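Local coordinates for Dps family protein (Staphylococcus aureus subsp. aureus, PDB 2D5K) that probably oxidises and stores iron inside a cage of twelve subunits, as Dps proteins do, limiting oxidative damage, and is linked to compaction of the nucleoid, at residues B[27-32]-B[96-101]; B[31-34]-B[40-43]; B[101-106]-B[137-142]. All coordinates share one frame; numbering follows the deposited sequence.

Contact 1: B[27-32]-B[96-101]; sequences HNFHWY and VEELSQ
Phe29 reaches from helix 5-32 and meets Leu99 of helix 92-120 with the edge of its ring. It has the most surface buried by the contact, and the shortest approach is from its CE2 to Leu99 CG, 3.8 Å, with the CG close to the ring plane. Leu99 lies along the CD2-CE2 side of the ring: its CD1, level with the ring, is 3.9 Å from Phe29 CD2, while its CD2, off to one side, lies 4.0 Å from Phe29 CE2. The side chains run alongside each other antiparallel, their ends overlapping between backbones whose nearest CA atoms (Phe29 and Val96) are 9.0 Å apart. With CG anti to the carbonyl carbon (chi1 -70°), the phenyl swings out to present that side to Leu99. Glu98 adds a looser point, OE2 being 4.3 Å from Phe29 CZ, again near the ring plane. That oxygen is committed to a salt bridge with Lys25, one turn before Phe29, and OE1 is bonded to the hydroxyl of Tyr90. No hydrogen bond joins the two segments. The chemistry implies a join resting on van der Waals contact at the ring edge, with the Lys25 ion pair adding a polar tie between the same helices.

Contact 2: B[31-34]-B[40-43]; sequences WYVK and SLHV
Val33 turns its side chain toward helix 38-65 and touches Leu41 and His42 with different branches. Its backbone marks where helix 5-32 stops: psi of 140° takes the chain out of the helical region. The CB points toward the other segment but stays at a distance, 4.8 Å from Leu41 CB, so the contact is left to the two methyl groups. CG2, anti to the backbone N, goes to Leu41, lying 3.9 Å from CD1 and 4.0 Å from CB; the valine side chain lies roughly perpendicular to that of the leucine. CG1 takes the crowded position between the backbone N and the carbonyl carbon (chi1 69°). From there it faces the start of His42, with 4.2 Å to the backbone N and 4.4 Å to CB of that residue. This is loose van der Waals contact, while the imidazole is engaged elsewhere. It stacks on His30 and on Phe38, and its NE2 is hydrogen-bonded to Glu61 OE2 of a neighbouring subunit. Phe45, Ala92 and Met95 also pack against Val33, so the valine sits in an apolar cluster between helices 5-32, 38-65 and 92-120. The arrangement is that of a helical hairpin, the short connection 33-37 returning the chain from the first long helix to the second. In this family the histidines beside such a turn, with acidic residues of a second subunit, usually form the ferroxidase centre; the positions of His30, His42 and the neighbouring subunit's Glu61 and Asp57, the latter weakly hydrogen-bonded to His30, are consistent with that.

Contact 3: B[101-106]-B[137-142]; sequences QDFTNI and DKHNWM
Thr104 OG1 is held by two groups: the amide of Asn140 across the contact and the carbonyl oxygen of Ser100, one turn earlier on its own helix. The bond from Asn140 ND2 to Thr104 OG1 measures 3.0 Å, with an N-H...O angle of 155°. The hydroxyl oxygen lies in the plane of the donor amide, so the N-H is aimed well. The other end of that amide is fixed as well, because Asn140 OD1 accepts from Ser100 OG, also on helix 92-120. Two anchors on one helix thus set the rotation of the carboxamide and give a partner to both OD1 and ND2 of a buried residue. Placing CG broadly anti to the backbone N (chi1 -151°) carries the amide across to helix 92-120, where CG also rests 3.9 Å from Phe103 CB.

Phe103 supplies the apolar half. Its CE2 comes 3.6 Å from His139 CB and its CD2 3.9 Å from the same carbon, an oblique approach of the ring to the root of the histidine. The far end of His139 leaves for helix 38-65, where NE2 is hydrogen-bonded to Glu51 OE1, and the Phe103 ring meets Phe143 edge-to-face. Elsewhere on segment 137-142, Asp137 OD2 forms a salt bridge to Arg62 NH1 of a neighbouring subunit.

The axes of the two short segments come within 9.4 Å and run at 149° to each other, antiparallel but clearly tilted, with the CA atoms of Phe103 and Asn140 only 6.2 Å apart. Such a pairing of consecutive long helices, 92-120 and 123-147, is the second antiparallel hairpin of the ferritin-like four-helix bundle.

Contacts 1 and 2 share the end of helix 5-32 and are about 8 Å apart between centres, joined by His30 ND1 to His42 O at 2.7 Å. Contacts 1 and 3 share helix 92-120 and are tied through Ser100 and Asn140. Contacts 2 and 3 do not touch. Each of the first two is a buried and mainly apolar contact, without a hydrogen bond between its own two segments. Contact 3 is only partly buried, yet lies nearest the centre of the chain, and it alone has a direct side-chain hydrogen bond. Contact 2, about 19 Å from that centre, sits at one end of the bundle, where neighbouring subunits close over it.

Contact 1: B[27-32]-B[96-101]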
# COMPACT_ATOMS: atom_id res chain seq x y z
N HIS B 27 -6.15 29.11 4.56
CA HIS B 27 -5.07 28.86 5.51
C HIS B 27 -5.37 29.69 6.75
O HIS B 27 -5.22 29.24 7.88
CB HIS B 27 -3.71 29.27 4.95
CG HIS B 27 -3.01 28.18 4.20
ND1 HIS B 27 -3.39 27.78 2.94
CD2 HIS B 27 -1.98 27.38 4.55
CE1 HIS B 27 -2.62 26.78 2.54
NE2 HIS B 27 -1.75 26.52 3.50
N ASN B 28 -5.80 30.93 6.51
CA ASN B 28 -6.14 31.84 7.60
C ASN B 28 -7.22 31.21 8.48
O ASN B 28 -7.08 31.16 9.71
CB ASN B 28 -6.64 33.17 7.01
CG ASN B 28 -7.03 34.18 8.08
OD1 ASN B 28 -7.93 33.94 8.88
ND2 ASN B 28 -6.35 35.33 8.08
N PHE B 29 -8.29 30.71 7.87
CA PHE B 29 -9.36 30.10 8.64
C PHE B 29 -8.86 28.83 9.33
O PHE B 29 -9.24 28.54 10.46
CB PHE B 29 -10.56 29.79 7.73
CG PHE B 29 -11.30 31.02 7.25
CD1 PHE B 29 -10.90 32.30 7.65
CD2 PHE B 29 -12.39 30.91 6.39
CE1 PHE B 29 -11.58 33.44 7.21
CE2 PHE B 29 -13.08 32.04 5.95
CZ PHE B 29 -12.67 33.31 6.36
N HIS B 30 -8.01 28.09 8.63
CA HIS B 30 -7.41 26.86 9.15
C HIS B 30 -6.63 27.16 10.43
O HIS B 30 -6.66 26.39 11.39
CB HIS B 30 -6.49 26.29 8.05
CG HIS B 30 -5.56 25.20 8.50
ND1 HIS B 30 -5.99 23.93 8.83
CD2 HIS B 30 -4.21 25.16 8.56
CE1 HIS B 30 -4.94 23.16 9.07
NE2 HIS B 30 -3.85 23.88 8.91
N TRP B 31 -5.95 28.30 10.46
CA TRP B 31 -5.15 28.69 11.62
C TRP B 31 -5.91 29.37 12.74
O TRP B 31 -5.69 29.10 13.92
CB TRP B 31 -4.01 29.63 11.19
CG TRP B 31 -3.05 29.05 10.20
CD1 TRP B 31 -2.63 27.75 10.13
CD2 TRP B 31 -2.36 29.75 9.16
NE1 TRP B 31 -1.73 27.60 9.10
CE2 TRP B 31 -1.54 28.81 8.49
CE3 TRP B 31 -2.35 31.08 8.72
CZ2 TRP B 31 -0.73 29.16 7.40
CZ3 TRP B 31 -1.54 31.43 7.64
CH2 TRP B 31 -0.74 30.47 7.00
N TYR B 32 -6.81 30.27 12.36
CA TYR B 32 -7.56 31.06 13.33
C TYR B 32 -8.90 30.55 13.84
O TYR B 32 -9.49 31.16 14.73
CB TYR B 32 -7.74 32.48 12.77
CG TYR B 32 -6.46 33.28 12.71
CD1 TYR B 32 -5.88 33.78 13.88
CD2 TYR B 32 -5.83 33.55 11.49
CE1 TYR B 32 -4.70 34.53 13.84
CE2 TYR B 32 -4.66 34.30 11.44
CZ TYR B 32 -4.10 34.79 12.62
OH TYR B 32 -2.95 35.55 12.58
N VAL B 96 -17.44 30.00 8.09
CA VAL B 96 -18.21 29.12 7.23
C VAL B 96 -19.23 29.94 6.44
O VAL B 96 -19.48 29.66 5.27
CB VAL B 96 -18.91 28.02 8.05
CG1 VAL B 96 -19.76 27.14 7.13
CG2 VAL B 96 -17.87 27.17 8.75
N GLU B 97 -19.81 30.96 7.07
CA GLU B 97 -20.77 31.81 6.38
C GLU B 97 -20.10 32.50 5.20
O GLU B 97 -20.66 32.55 4.10
CB GLU B 97 -21.35 32.87 7.33
CG GLU B 97 -22.20 32.32 8.45
CD GLU B 97 -22.80 33.41 9.32
OE1 GLU B 97 -22.06 34.33 9.72
OE2 GLU B 97 -24.02 33.34 9.62
N GLU B 98 -18.91 33.04 5.41
CA GLU B 98 -18.22 33.73 4.32
C GLU B 98 -17.81 32.78 3.21
O GLU B 98 -17.93 33.11 2.03
CB GLU B 98 -16.98 34.48 4.82
CG GLU B 98 -16.33 35.29 3.70
CD GLU B 98 -15.44 36.40 4.21
OE1 GLU B 98 -15.92 37.24 4.99
OE2 GLU B 98 -14.25 36.44 3.82
N LEU B 99 -17.33 31.59 3.57
CA LEU B 99 -16.95 30.63 2.54
C LEU B 99 -18.19 30.26 1.74
O LEU B 99 -18.13 30.10 0.52
CB LEU B 99 -16.33 29.38 3.16
CG LEU B 99 -14.93 29.56 3.76
CD1 LEU B 99 -14.48 28.24 4.37
CD2 LEU B 99 -13.96 30.00 2.66
N SER B 100 -19.33 30.12 2.41
CA SER B 100 -20.55 29.77 1.71
C SER B 100 -20.89 30.87 0.71
O SER B 100 -21.25 30.57 -0.44
CB SER B 100 -21.72 29.58 2.68
OG SER B 100 -22.90 29.27 1.97
N GLN B 101 -20.79 32.12 1.13
CA GLN B 101 -21.08 33.22 0.22
C GLN B 101 -20.09 33.21 -0.94
O GLN B 101 -20.46 33.47 -2.08
CB GLN B 101 -21.03 34.57 0.94
CG GLN B 101 -21.48 35.74 0.06
CD GLN B 101 -22.93 35.60 -0.40
OE1 GLN B 101 -23.84 35.53 0.42
NE2 GLN B 101 -23.14 35.56 -1.71

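Contact 2: B[31-34]-B[40-43]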
# COMPACT_ATOMS: atom_id res chain seq x y z
N TRP B 31 -5.95 28.30 10.46
CA TRP B 31 -5.15 28.69 11.62
C TRP B 31 -5.91 29.37 12.74
O TRP B 31 -5.69 29.10 13.92
CB TRP B 31 -4.01 29.63 11.19
CG TRP B 31 -3.05 29.05 10.20
CD1 TRP B 31 -2.63 27.75 10.13
CD2 TRP B 31 -2.36 29.75 9.16
NE1 TRP B 31 -1.73 27.60 9.10
CE2 TRP B 31 -1.54 28.81 8.49
CE3 TRP B 31 -2.35 31.08 8.72
CZ2 TRP B 31 -0.73 29.16 7.40
CZ3 TRP B 31 -1.54 31.43 7.64
CH2 TRP B 31 -0.74 30.47 7.00
N TYR B 32 -6.81 30.27 12.36
CA TYR B 32 -7.56 31.06 13.33
C TYR B 32 -8.90 30.55 13.84
O TYR B 32 -9.49 31.16 14.73
CB TYR B 32 -7.74 32.48 12.77
CG TYR B 32 -6.46 33.28 12.71
CD1 TYR B 32 -5.88 33.78 13.88
CD2 TYR B 32 -5.83 33.55 11.49
CE1 TYR B 32 -4.70 34.53 13.84
CE2 TYR B 32 -4.66 34.30 11.44
CZ TYR B 32 -4.10 34.79 12.62
OH TYR B 32 -2.95 35.55 12.58
N VAL B 33 -9.39 29.44 13.29
CA VAL B 33 -10.67 28.91 13.73
C VAL B 33 -10.62 28.53 15.21
O VAL B 33 -9.62 28.01 15.70
CB VAL B 33 -11.09 27.67 12.89
CG1 VAL B 33 -10.18 26.49 13.19
CG2 VAL B 33 -12.55 27.33 13.17
N LYS B 34 -11.70 28.83 15.93
CA LYS B 34 -11.76 28.53 17.35
C LYS B 34 -13.14 28.00 17.74
O LYS B 34 -14.09 28.09 16.97
CB LYS B 34 -11.44 29.78 18.16
CG LYS B 34 -10.04 30.32 17.89
CD LYS B 34 -9.70 31.51 18.76
CE LYS B 34 -8.34 32.07 18.39
NZ LYS B 34 -7.27 31.02 18.41
N SER B 40 -12.83 19.51 13.68
CA SER B 40 -13.45 19.23 12.38
C SER B 40 -13.14 20.31 11.34
O SER B 40 -12.72 20.00 10.23
CB SER B 40 -14.97 19.10 12.53
OG SER B 40 -15.32 17.94 13.25
N LEU B 41 -13.33 21.57 11.71
CA LEU B 41 -13.10 22.67 10.78
C LEU B 41 -11.63 22.87 10.43
O LEU B 41 -11.31 23.19 9.28
CB LEU B 41 -13.70 23.96 11.35
CG LEU B 41 -15.22 23.90 11.53
CD1 LEU B 41 -15.71 25.20 12.14
CD2 LEU B 41 -15.89 23.65 10.18
N HIS B 42 -10.75 22.69 11.40
CA HIS B 42 -9.31 22.84 11.16
C HIS B 42 -8.92 21.92 10.01
O HIS B 42 -8.21 22.33 9.08
CB HIS B 42 -8.54 22.48 12.44
CG HIS B 42 -7.05 22.54 12.30
ND1 HIS B 42 -6.25 21.43 12.39
CD2 HIS B 42 -6.22 23.59 12.09
CE1 HIS B 42 -4.98 21.78 12.24
NE2 HIS B 42 -4.94 23.09 12.06
N VAL B 43 -9.42 20.69 10.04
CA VAL B 43 -9.13 19.72 9.00
C VAL B 43 -9.87 20.04 7.70
O VAL B 43 -9.27 20.02 6.63
CB VAL B 43 -9.51 18.29 9.44
CG1 VAL B 43 -9.34 17.32 8.28
CG2 VAL B 43 -8.63 17.87 10.61

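Contact 3: B[101-106]-B[137-142]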
# COMPACT_ATOMS: atom_id res chain seq x y z
N GLN B 101 -20.79 32.12 1.13
CA GLN B 101 -21.08 33.22 0.22
C GLN B 101 -20.09 33.21 -0.94
O GLN B 101 -20.46 33.47 -2.08
CB GLN B 101 -21.03 34.57 0.94
CG GLN B 101 -21.48 35.74 0.06
CD GLN B 101 -22.93 35.60 -0.40
OE1 GLN B 101 -23.84 35.53 0.42
NE2 GLN B 101 -23.14 35.56 -1.71
N ASP B 102 -18.82 32.92 -0.65
CA ASP B 102 -17.82 32.87 -1.72
C ASP B 102 -18.18 31.77 -2.71
O ASP B 102 -18.13 31.97 -3.92
CB ASP B 102 -16.42 32.57 -1.16
CG ASP B 102 -15.78 33.79 -0.51
OD1 ASP B 102 -16.11 34.93 -0.91
OD2 ASP B 102 -14.93 33.60 0.39
N PHE B 103 -18.53 30.59 -2.19
CA PHE B 103 -18.88 29.48 -3.06
C PHE B 103 -20.13 29.75 -3.87
O PHE B 103 -20.24 29.31 -5.02
CB PHE B 103 -19.00 28.20 -2.23
CG PHE B 103 -17.67 27.56 -1.91
CD1 PHE B 103 -16.61 28.34 -1.45
CD2 PHE B 103 -17.47 26.20 -2.08
CE1 PHE B 103 -15.37 27.77 -1.17
CE2 PHE B 103 -16.24 25.61 -1.79
CZ PHE B 103 -15.18 26.40 -1.34
N THR B 104 -21.08 30.49 -3.29
CA THR B 104 -22.29 30.84 -4.02
C THR B 104 -21.89 31.77 -5.17
O THR B 104 -22.35 31.62 -6.30
CB THR B 104 -23.30 31.58 -3.10
OG1 THR B 104 -23.86 30.64 -2.18
CG2 THR B 104 -24.42 32.22 -3.93
N ASN B 105 -21.01 32.73 -4.88
CA ASN B 105 -20.56 33.68 -5.89
C ASN B 105 -19.78 32.99 -7.01
O ASN B 105 -19.97 33.29 -8.19
CB ASN B 105 -19.68 34.77 -5.27
CG ASN B 105 -20.44 35.65 -4.30
OD1 ASN B 105 -21.67 35.72 -4.34
ND2 ASN B 105 -19.71 36.34 -3.44
N ILE B 106 -18.89 32.08 -6.62
CA ILE B 106 -18.09 31.35 -7.60
C ILE B 106 -18.97 30.46 -8.47
O ILE B 106 -18.79 30.40 -9.69
CB ILE B 106 -17.02 30.50 -6.88
CG1 ILE B 106 -15.98 31.42 -6.25
CG2 ILE B 106 -16.37 29.52 -7.87
CD1 ILE B 106 -15.07 30.74 -5.24
N ASP B 137 -20.53 23.37 -5.45
CA ASP B 137 -21.92 23.23 -5.02
C ASP B 137 -22.07 22.21 -3.90
O ASP B 137 -22.85 22.40 -2.97
CB ASP B 137 -22.81 22.83 -6.20
CG ASP B 137 -23.01 23.97 -7.19
OD1 ASP B 137 -22.64 25.12 -6.87
OD2 ASP B 137 -23.55 23.71 -8.29
N LYS B 138 -21.32 21.12 -3.99
CA LYS B 138 -21.38 20.07 -2.98
C LYS B 138 -20.90 20.62 -1.64
O LYS B 138 -21.56 20.45 -0.62
CB LYS B 138 -20.50 18.89 -3.42
CG LYS B 138 -20.56 17.68 -2.50
CD LYS B 138 -19.74 16.54 -3.09
CE LYS B 138 -19.84 15.28 -2.24
NZ LYS B 138 -19.01 14.17 -2.80
N HIS B 139 -19.75 21.29 -1.66
CA HIS B 139 -19.22 21.87 -0.43
C HIS B 139 -20.18 22.91 0.13
O HIS B 139 -20.38 23.00 1.34
CB HIS B 139 -17.88 22.57 -0.70
CG HIS B 139 -16.75 21.62 -0.96
ND1 HIS B 139 -16.38 20.64 -0.07
CD2 HIS B 139 -15.88 21.54 -2.00
CE1 HIS B 139 -15.33 19.99 -0.55
NE2 HIS B 139 -15.01 20.51 -1.72
N ASN B 140 -20.79 23.70 -0.75
CA ASN B 140 -21.71 24.73 -0.30
C ASN B 140 -22.90 24.12 0.43
O ASN B 140 -23.35 24.66 1.44
CB ASN B 140 -22.17 25.59 -1.47
CG ASN B 140 -22.52 27.00 -1.05
OD1 ASN B 140 -22.34 27.37 0.11
ND2 ASN B 140 -23.01 27.80 -1.99
N TRP B 141 -23.40 22.99 -0.06
CA TRP B 141 -24.52 22.34 0.62
C TRP B 141 -24.06 21.97 2.03
O TRP B 141 -24.79 22.16 3.00
CB TRP B 141 -24.96 21.08 -0.14
CG TRP B 141 -25.51 20.01 0.77
CD1 TRP B 141 -26.55 20.13 1.64
CD2 TRP B 141 -24.96 18.70 0.96
NE1 TRP B 141 -26.69 18.97 2.38
CE2 TRP B 141 -25.72 18.08 1.98
CE3 TRP B 141 -23.90 17.99 0.38
CZ2 TRP B 141 -25.45 16.78 2.43
CZ3 TRP B 141 -23.64 16.70 0.83
CH2 TRP B 141 -24.41 16.11 1.85
N MET B 142 -22.84 21.44 2.15
CA MET B 142 -22.32 21.07 3.46
C MET B 142 -22.18 22.30 4.37
O MET B 142 -22.55 22.23 5.54
CB MET B 142 -20.97 20.36 3.31
CG MET B 142 -21.04 19.08 2.50
SD MET B 142 -19.47 18.21 2.45
CE MET B 142 -19.95 16.71 1.58